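Local coordinates for protein putative enoyl-CoA hydratase/isomerase (PDB 4MI2) that probably isomerises the ring epoxide of phenylacetyl-CoA in phenylacetate degradation, as a member of the enoyl-CoA hydratase/isomerase (crotonase) family, at residues 32-45 with 88-100. Numbering follows the deposited sequence. Where two conformers were deposited one is given.
Sequences LDRTMKTELLQALL and TVREHYNPVLEAL
Lys37 sets its CD over one face of the Tyr93 ring, 4.0 Å from the ring centroid and displaced toward the rim, a CH-pi contact. The same CD presses on His92 CB. A bend at chi3 (-83°) turns the end of the lysine toward Thr88, and NZ donates to Thr88 OG1 at 2.8 Å. With its hydroxyl anti to its own backbone N (chi1 -167°), Thr88 also forms a hydrogen bond of 2.7 Å from OG1 to His92 ND1, in which either could be the donor. Gln69 ties the cluster together from outside, its OE1 hydrogen-bonded to both Lys37 NZ and Tyr93 OH. At the edge of the tyrosine ring Leu32 brings up CD1, 3.7 Å from Tyr93 CE2, while the CG of Arg34 reaches His92 CE1 obliquely.

Helices 34-49 and 87-102 belong to the crotonase fold and run nearly parallel here, their local axes 8.8 Å apart and inclined by 20°. Leu40 and Leu44 lie on Ile21 of strand 18-23, and Leu40 and Leu100 on Leu122 of helix 118-124; the far side of 88-100 meets a second subunit, where Val89 and Asn94 touch its Ala237.

Farther along, the packing is apolar. Val96 is a knob in a hole formed by Lys37, Leu40, Leu41 and Leu44; its CG1 meets Leu44 CD1 at 3.8 Å, and its CG2 faces Leu41 CB. Leu41 swings CD1 across to the Pro95 carbonyl and ring, while Ala99 CB meets Leu44 CB at 3.8 Å and also touches Leu45 CD2. Two waters stitch the backbones: one donates to Lys37 O, weakly, and to His92 O, the other to Leu44 O and Ala99 O.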
ATOM      1  N   LEU B  32     -28.959  -2.316  -8.791  1.00 20.62           N
ATOM      2  CA  LEU B  32     -28.622  -2.289 -10.212  1.00 21.03           C
ATOM      3  C   LEU B  32     -29.296  -3.428 -10.972  1.00 21.84           C
ATOM      4  O   LEU B  32     -28.863  -4.574 -10.894  1.00 21.93           O
ATOM      5  CB  LEU B  32     -27.103  -2.360 -10.390  1.00 20.82           C
ATOM      6  CG  LEU B  32     -26.320  -1.276  -9.640  1.00 20.53           C
ATOM      7  CD1 LEU B  32     -24.839  -1.539  -9.750  1.00 20.42           C
ATOM      8  CD2 LEU B  32     -26.666   0.114 -10.155  1.00 20.55           C
ATOM      9  N   ASP B  33     -30.369  -3.105 -11.690  1.00 22.63           N
ATOM     10  CA  ASP B  33     -31.000  -4.057 -12.615  1.00 23.64           C
ATOM     11  C   ASP B  33     -30.493  -3.782 -14.044  1.00 24.27           C
ATOM     12  O   ASP B  33     -29.666  -2.890 -14.240  1.00 23.83           O
ATOM     13  CB  ASP B  33     -32.529  -3.990 -12.505  1.00 24.11           C
ATOM     14  CG  ASP B  33     -33.118  -2.641 -12.939  1.00 24.04           C
ATOM     15  OD1 ASP B  33     -32.366  -1.697 -13.263  1.00 23.27           O
ATOM     16  OD2 ASP B  33     -34.360  -2.543 -12.966  1.00 24.52           O
ATOM     17  N   ARG B  34     -30.958  -4.543 -15.028  1.00 25.66           N
ATOM     18  CA  ARG B  34     -30.400  -4.450 -16.385  1.00 26.87           C
ATOM     19  C   ARG B  34     -30.496  -3.036 -16.973  1.00 26.89           C
ATOM     20  O   ARG B  34     -29.536  -2.544 -17.562  1.00 27.03           O
ATOM     21  CB  ARG B  34     -31.071  -5.467 -17.326  1.00 28.42           C
ATOM     22  CG  ARG B  34     -30.530  -6.876 -17.163  1.00 29.35           C
ATOM     23  CD  ARG B  34     -31.094  -7.820 -18.210  1.00 31.22           C
ATOM     24  NE  ARG B  34     -32.520  -8.021 -17.972  1.00 32.82           N
ATOM     25  CZ  ARG B  34     -33.035  -8.912 -17.123  1.00 33.55           C
ATOM     26  NH1 ARG B  34     -34.354  -8.996 -16.979  1.00 34.65           N
ATOM     27  NH2 ARG B  34     -32.249  -9.719 -16.418  1.00 33.35           N
ATOM     28  N   THR B  35     -31.651  -2.399 -16.807  1.00 27.18           N
ATOM     29  CA  THR B  35     -31.885  -1.033 -17.281  1.00 27.58           C
ATOM     30  C   THR B  35     -30.901  -0.058 -16.654  1.00 27.07           C
ATOM     31  O   THR B  35     -30.306   0.763 -17.338  1.00 27.37           O
ATOM     32  CB  THR B  35     -33.309  -0.563 -16.928  1.00 27.75           C
ATOM     33  OG1 THR B  35     -34.252  -1.446 -17.528  1.00 28.63           O
ATOM     34  CG2 THR B  35     -33.565   0.854 -17.418  1.00 27.78           C
ATOM     35  N   MET B  36     -30.750  -0.163 -15.344  1.00 26.82           N
ATOM     36  CA  MET B  36     -29.829   0.669 -14.598  1.00 26.65           C
ATOM     37  C   MET B  36     -28.372   0.491 -15.057  1.00 25.42           C
ATOM     38  O   MET B  36     -27.633   1.462 -15.190  1.00 24.56           O
ATOM     39  CB  MET B  36     -29.941   0.302 -13.135  1.00 27.94           C
ATOM     40  CG  MET B  36     -29.331   1.311 -12.205  1.00 29.57           C
ATOM     41  SD  MET B  36     -30.585   2.403 -11.529  1.00 32.77           S
ATOM     42  CE  MET B  36     -29.597   3.157 -10.244  1.00 30.77           C
ATOM     43  N   LYS B  37     -27.972  -0.758 -15.279  1.00 24.80           N
ATOM     44  CA  LYS B  37     -26.602  -1.091 -15.694  1.00 24.01           C
ATOM     45  C   LYS B  37     -26.285  -0.602 -17.105  1.00 23.95           C
ATOM     46  O   LYS B  37     -25.212  -0.051 -17.355  1.00 23.22           O
ATOM     47  CB  LYS B  37     -26.372  -2.601 -15.594  1.00 23.98           C
ATOM     48  CG  LYS B  37     -26.269  -3.075 -14.146  1.00 23.75           C
ATOM     49  CD  LYS B  37     -26.058  -4.572 -14.008  1.00 23.72           C
ATOM     50  CE  LYS B  37     -27.353  -5.354 -14.102  1.00 24.21           C
ATOM     51  NZ  LYS B  37     -27.211  -6.692 -13.460  1.00 24.40           N
ATOM     52  N   THR B  38     -27.229  -0.812 -18.016  1.00 23.39           N
ATOM     53  CA  THR B  38     -27.098  -0.349 -19.394  1.00 23.92           C
ATOM     54  C   THR B  38     -27.015   1.181 -19.471  1.00 23.57           C
ATOM     55  O   THR B  38     -26.196   1.719 -20.209  1.00 23.48           O
ATOM     56  CB  THR B  38     -28.272  -0.876 -20.251  1.00 24.74           C
ATOM     57  OG1 THR B  38     -28.167  -2.303 -20.355  1.00 25.21           O
ATOM     58  CG2 THR B  38     -28.253  -0.281 -21.645  1.00 25.24           C
ATOM     59  N   GLU B  39     -27.857   1.873 -18.703  1.00 23.16           N
ATOM     60  CA  GLU B  39     -27.882   3.331 -18.736  1.00 23.12           C
ATOM     61  C   GLU B  39     -26.646   3.918 -18.040  1.00 22.05           C
ATOM     62  O   GLU B  39     -26.122   4.954 -18.456  1.00 21.75           O
ATOM     63  CB  GLU B  39     -29.182   3.872 -18.124  1.00 23.90           C
ATOM     64  CG  GLU B  39     -30.433   3.600 -18.963  1.00 24.80           C
ATOM     65  CD  GLU B  39     -31.698   4.244 -18.398  1.00 25.75           C
ATOM     66  OE1 GLU B  39     -31.632   4.952 -17.369  1.00 26.35           O
ATOM     67  OE2 GLU B  39     -32.786   4.049 -18.987  1.00 26.74           O
ATOM     68  N   LEU B  40     -26.170   3.245 -16.995  1.00 21.01           N
ATOM     69  CA  LEU B  40     -24.947   3.669 -16.311  1.00 20.22           C
ATOM     70  C   LEU B  40     -23.741   3.593 -17.256  1.00 19.63           C
ATOM     71  O   LEU B  40     -22.942   4.534 -17.308  1.00 19.32           O
ATOM     72  CB  LEU B  40     -24.701   2.834 -15.049  1.00 19.97           C
ATOM     73  CG  LEU B  40     -23.461   3.189 -14.220  1.00 19.65           C
ATOM     74  CD1 LEU B  40     -23.452   4.668 -13.861  1.00 19.75           C
ATOM     75  CD2 LEU B  40     -23.390   2.330 -12.962  1.00 19.43           C
ATOM     76  N   LEU B  41     -23.631   2.489 -18.002  1.00 19.13           N
ATOM     77  CA  LEU B  41     -22.584   2.325 -19.014  1.00 19.01           C
ATOM     78  C   LEU B  41     -22.601   3.447 -20.060  1.00 19.30           C
ATOM     79  O   LEU B  41     -21.558   4.034 -20.352  1.00 19.30           O
ATOM     80  CB  LEU B  41     -22.691   0.968 -19.709  1.00 19.06           C
ATOM     81  CG  LEU B  41     -21.709   0.693 -20.862  1.00 19.23           C
ATOM     82  CD1 LEU B  41     -20.275   0.735 -20.351  1.00 18.94           C
ATOM     83  CD2 LEU B  41     -21.998  -0.651 -21.530  1.00 19.39           C
ATOM     84  N   GLN B  42     -23.776   3.730 -20.617  1.00 19.55           N
ATOM     85  CA  GLN B  42     -23.930   4.800 -21.605  1.00 19.89           C
ATOM     86  C   GLN B  42     -23.550   6.181 -21.043  1.00 19.72           C
ATOM     87  O   GLN B  42     -22.925   6.986 -21.735  0.50 19.97           O
ATOM     88  CB  GLN B  42     -25.369   4.826 -22.136  0.50 20.30           C
ATOM     89  N   ALA B  43     -23.920   6.451 -19.794  1.00 19.37           N
ATOM     90  CA  ALA B  43     -23.558   7.715 -19.151  1.00 19.22           C
ATOM     91  C   ALA B  43     -22.035   7.835 -18.967  1.00 19.06           C
ATOM     92  O   ALA B  43     -21.455   8.889 -19.269  1.00 19.15           O
ATOM     93  CB  ALA B  43     -24.273   7.879 -17.818  1.00 18.98           C
ATOM     94  N   LEU B  44     -21.392   6.771 -18.489  1.00 18.76           N
ATOM     95  CA  LEU B  44     -19.929   6.768 -18.329  1.00 18.77           C
ATOM     96  C   LEU B  44     -19.191   6.876 -19.675  1.00 19.15           C
ATOM     97  O   LEU B  44     -18.196   7.602 -19.793  1.00 19.18           O
ATOM     98  CB  LEU B  44     -19.459   5.515 -17.574  1.00 18.51           C
ATOM     99  CG  LEU B  44     -19.901   5.409 -16.111  1.00 18.26           C
ATOM    100  CD1 LEU B  44     -19.787   3.976 -15.611  1.00 18.03           C
ATOM    101  CD2 LEU B  44     -19.106   6.355 -15.217  1.00 18.13           C
ATOM    102  N   LEU B  45     -19.669   6.165 -20.687  1.00 19.60           N
ATOM    103  CA  LEU B  45     -19.077   6.295 -22.023  1.00 20.27           C
ATOM    104  C   LEU B  45     -19.247   7.724 -22.580  1.00 20.74           C
ATOM    105  O   LEU B  45     -18.314   8.285 -23.150  1.00 21.05           O
ATOM    106  CB  LEU B  45     -19.650   5.252 -22.986  1.00 20.50           C
ATOM    107  CG  LEU B  45     -19.247   3.801 -22.694  1.00 20.34           C
ATOM    108  CD1 LEU B  45     -19.969   2.839 -23.631  1.00 20.62           C
ATOM    109  CD2 LEU B  45     -17.742   3.612 -22.798  1.00 20.33           C
ATOM    110  N   THR B  88     -24.016 -11.505 -15.989  1.00 19.23           N
ATOM    111  CA  THR B  88     -24.086 -10.059 -15.872  1.00 18.96           C
ATOM    112  C   THR B  88     -22.750  -9.393 -15.487  1.00 18.75           C
ATOM    113  O   THR B  88     -22.505  -8.245 -15.869  1.00 18.54           O
ATOM    114  CB  THR B  88     -25.202  -9.648 -14.890  1.00 18.69           C
ATOM    115  OG1 THR B  88     -25.446  -8.248 -15.021  1.00 18.46           O
ATOM    116  CG2 THR B  88     -24.841  -9.994 -13.445  1.00 18.32           C
ATOM    117  N   VAL B  89     -21.890 -10.104 -14.757  1.00 18.71           N
ATOM    118  CA  VAL B  89     -20.570  -9.566 -14.399  1.00 18.79           C
ATOM    119  C   VAL B  89     -19.783  -9.237 -15.667  1.00 19.54           C
ATOM    120  O   VAL B  89     -19.194  -8.162 -15.797  1.00 19.28           O
ATOM    121  CB  VAL B  89     -19.749 -10.535 -13.501  1.00 18.52           C
ATOM    122  CG1 VAL B  89     -18.395  -9.928 -13.160  1.00 18.30           C
ATOM    123  CG2 VAL B  89     -20.505 -10.853 -12.214  1.00 18.40           C
ATOM    124  N   ARG B  90     -19.812 -10.164 -16.612  1.00 20.67           N
ATOM    125  CA  ARG B  90     -19.076 -10.029 -17.856  1.00 21.88           C
ATOM    126  C   ARG B  90     -19.799  -9.091 -18.840  1.00 22.54           C
ATOM    127  O   ARG B  90     -19.176  -8.271 -19.512  1.00 22.87           O
ATOM    128  CB  ARG B  90     -18.884 -11.422 -18.470  1.00 22.58           C
ATOM    129  CG  ARG B  90     -17.505 -11.676 -19.035  1.00 23.14           C
ATOM    130  CD  ARG B  90     -17.415 -13.074 -19.610  1.00 23.79           C
ATOM    131  NE  ARG B  90     -17.091 -14.095 -18.615  1.00 23.75           N
ATOM    132  CZ  ARG B  90     -15.863 -14.354 -18.167  1.00 23.84           C
ATOM    133  NH1 ARG B  90     -15.675 -15.327 -17.283  1.00 23.91           N
ATOM    134  NH2 ARG B  90     -14.818 -13.648 -18.590  1.00 23.96           N
ATOM    135  N   GLU B  91     -21.119  -9.206 -18.898  1.00 23.19           N
ATOM    136  CA  GLU B  91     -21.946  -8.434 -19.832  1.00 23.91           C
ATOM    137  C   GLU B  91     -22.181  -6.980 -19.390  1.00 23.02           C
ATOM    138  O   GLU B  91     -22.259  -6.098 -20.225  1.00 23.07           O
ATOM    139  CB  GLU B  91     -23.296  -9.157 -20.018  1.00 25.36           C
ATOM    140  CG  GLU B  91     -24.299  -8.464 -20.936  1.00 27.34           C
ATOM    141  CD  GLU B  91     -25.633  -9.211 -21.064  1.00 29.15           C
ATOM    142  OE1 GLU B  91     -25.781 -10.336 -20.522  1.00 29.43           O
ATOM    143  OE2 GLU B  91     -26.544  -8.661 -21.731  1.00 31.85           O
ATOM    144  N   HIS B  92     -22.307  -6.729 -18.089  1.00 22.11           N
ATOM    145  CA  HIS B  92     -22.704  -5.399 -17.593  1.00 21.56           C
ATOM    146  C   HIS B  92     -21.688  -4.714 -16.689  1.00 20.60           C
ATOM    147  O   HIS B  92     -21.317  -3.568 -16.926  1.00 20.42           O
ATOM    148  CB  HIS B  92     -24.024  -5.495 -16.834  1.00 21.76           C
ATOM    149  CG  HIS B  92     -25.164  -5.937 -17.684  1.00 22.51           C
ATOM    150  ND1 HIS B  92     -25.809  -7.141 -17.498  1.00 22.97           N
ATOM    151  CD2 HIS B  92     -25.754  -5.350 -18.752  1.00 22.99           C
ATOM    152  CE1 HIS B  92     -26.768  -7.262 -18.401  1.00 23.51           C
ATOM    153  NE2 HIS B  92     -26.752  -6.191 -19.176  1.00 23.58           N
ATOM    154  N   TYR B  93     -21.256  -5.409 -15.642  1.00 19.80           N
ATOM    155  CA  TYR B  93     -20.385  -4.800 -14.639  1.00 19.18           C
ATOM    156  C   TYR B  93     -18.992  -4.510 -15.181  1.00 18.50           C
ATOM    157  O   TYR B  93     -18.465  -3.416 -14.991  1.00 18.31           O
ATOM    158  CB  TYR B  93     -20.318  -5.675 -13.386  1.00 19.31           C
ATOM    159  CG  TYR B  93     -21.600  -5.637 -12.590  1.00 19.66           C
ATOM    160  CD1 TYR B  93     -22.490  -6.711 -12.595  1.00 20.04           C
ATOM    161  CD2 TYR B  93     -21.933  -4.513 -11.851  1.00 19.82           C
ATOM    162  CE1 TYR B  93     -23.667  -6.667 -11.868  1.00 20.28           C
ATOM    163  CE2 TYR B  93     -23.103  -4.460 -11.117  1.00 20.16           C
ATOM    164  CZ  TYR B  93     -23.963  -5.538 -11.129  1.00 20.42           C
ATOM    165  OH  TYR B  93     -25.128  -5.473 -10.411  1.00 21.10           O
ATOM    166  N   ASN B  94     -18.407  -5.476 -15.876  1.00 17.88           N
ATOM    167  CA  ASN B  94     -17.082  -5.285 -16.441  1.00 17.55           C
ATOM    168  C   ASN B  94     -17.002  -4.065 -17.382  1.00 17.56           C
ATOM    169  O   ASN B  94     -16.144  -3.211 -17.182  1.00 17.33           O
ATOM    170  CB  ASN B  94     -16.542  -6.595 -17.048  1.00 17.51           C
ATOM    171  CG  ASN B  94     -16.131  -7.611 -15.974  1.00 17.20           C
ATOM    172  OD1 ASN B  94     -16.237  -7.341 -14.780  1.00 16.83           O
ATOM    173  ND2 ASN B  94     -15.630  -8.774 -16.399  1.00 17.27           N
ATOM    174  N   PRO B  95     -17.912  -3.939 -18.368  1.00 17.70           N
ATOM    175  CA  PRO B  95     -17.865  -2.713 -19.193  1.00 17.82           C
ATOM    176  C   PRO B  95     -18.023  -1.401 -18.395  1.00 17.60           C
ATOM    177  O   PRO B  95     -17.370  -0.402 -18.715  1.00 17.46           O
ATOM    178  CB  PRO B  95     -19.035  -2.888 -20.174  1.00 18.17           C
ATOM    179  CG  PRO B  95     -19.278  -4.360 -20.231  1.00 18.33           C
ATOM    180  CD  PRO B  95     -18.868  -4.930 -18.893  1.00 17.93           C
ATOM    181  N   VAL B  96     -18.877  -1.414 -17.376  1.00 17.36           N
ATOM    182  CA  VAL B  96     -19.064  -0.248 -16.501  1.00 17.30           C
ATOM    183  C   VAL B  96     -17.750   0.176 -15.830  1.00 17.17           C
ATOM    184  O   VAL B  96     -17.387   1.359 -15.849  1.00 17.10           O
ATOM    185  CB  VAL B  96     -20.167  -0.511 -15.441  1.00 17.10           C
ATOM    186  CG1 VAL B  96     -20.087   0.463 -14.273  1.00 16.96           C
ATOM    187  CG2 VAL B  96     -21.535  -0.420 -16.091  1.00 17.33           C
ATOM    188  N   LEU B  97     -17.043  -0.786 -15.247  1.00 17.21           N
ATOM    189  CA  LEU B  97     -15.797  -0.491 -14.548  1.00 17.27           C
ATOM    190  C   LEU B  97     -14.705  -0.014 -15.501  1.00 17.83           C
ATOM    191  O   LEU B  97     -13.965   0.914 -15.174  1.00 17.66           O
ATOM    192  CB  LEU B  97     -15.323  -1.685 -13.726  1.00 17.12           C
ATOM    193  CG  LEU B  97     -15.857  -1.801 -12.286  1.00 16.90           C
ATOM    194  CD1 LEU B  97     -15.420  -0.598 -11.460  1.00 16.88           C
ATOM    195  CD2 LEU B  97     -17.372  -1.969 -12.242  1.00 16.88           C
ATOM    196  N   GLU B  98     -14.631  -0.616 -16.688  1.00 18.51           N
ATOM    197  CA  GLU B  98     -13.687  -0.170 -17.705  1.00 19.32           C
ATOM    198  C   GLU B  98     -14.032   1.234 -18.186  1.00 18.92           C
ATOM    199  O   GLU B  98     -13.139   2.057 -18.368  1.00 18.77           O
ATOM    200  CB  GLU B  98     -13.624  -1.153 -18.890  1.00 20.74           C
ATOM    201  CG  GLU B  98     -13.286  -2.564 -18.448  1.00 21.79           C
ATOM    202  CD  GLU B  98     -12.523  -3.378 -19.467  1.00 23.81           C
ATOM    203  OE1 GLU B  98     -13.150  -4.246 -20.115  1.00 25.32           O
ATOM    204  OE2 GLU B  98     -11.288  -3.185 -19.602  1.00 25.94           O
ATOM    205  N   ALA B  99     -15.325   1.506 -18.371  1.00 18.47           N
ATOM    206  CA  ALA B  99     -15.770   2.816 -18.832  1.00 18.35           C
ATOM    207  C   ALA B  99     -15.451   3.887 -17.792  1.00 17.96           C
ATOM    208  O   ALA B  99     -15.023   4.986 -18.134  1.00 18.07           O
ATOM    209  CB  ALA B  99     -17.256   2.795 -19.148  1.00 18.42           C
ATOM    210  N   LEU B 100     -15.659   3.561 -16.520  1.00 17.47           N
ATOM    211  CA  LEU B 100     -15.278   4.453 -15.433  1.00 17.18           C
ATOM    212  C   LEU B 100     -13.758   4.673 -15.458  1.00 17.13           C
ATOM    213  O   LEU B 100     -13.283   5.808 -15.451  1.00 17.22           O
ATOM    214  CB  LEU B 100     -15.750   3.882 -14.096  1.00 16.91           C
ATOM    215  CG  LEU B 100     -15.435   4.627 -12.796  1.00 16.82           C
ATOM    216  CD1 LEU B 100     -15.811   6.101 -12.844  1.00 16.93           C
ATOM    217  CD2 LEU B 100     -16.139   3.945 -11.628  1.00 16.59           C
TER
HETATM  218  O   HOH W   1     -23.687  -2.152 -18.431  1.00 26.15           O
HETATM  219  O   HOH W   2     -15.787   6.346 -20.347  1.00 23.77           O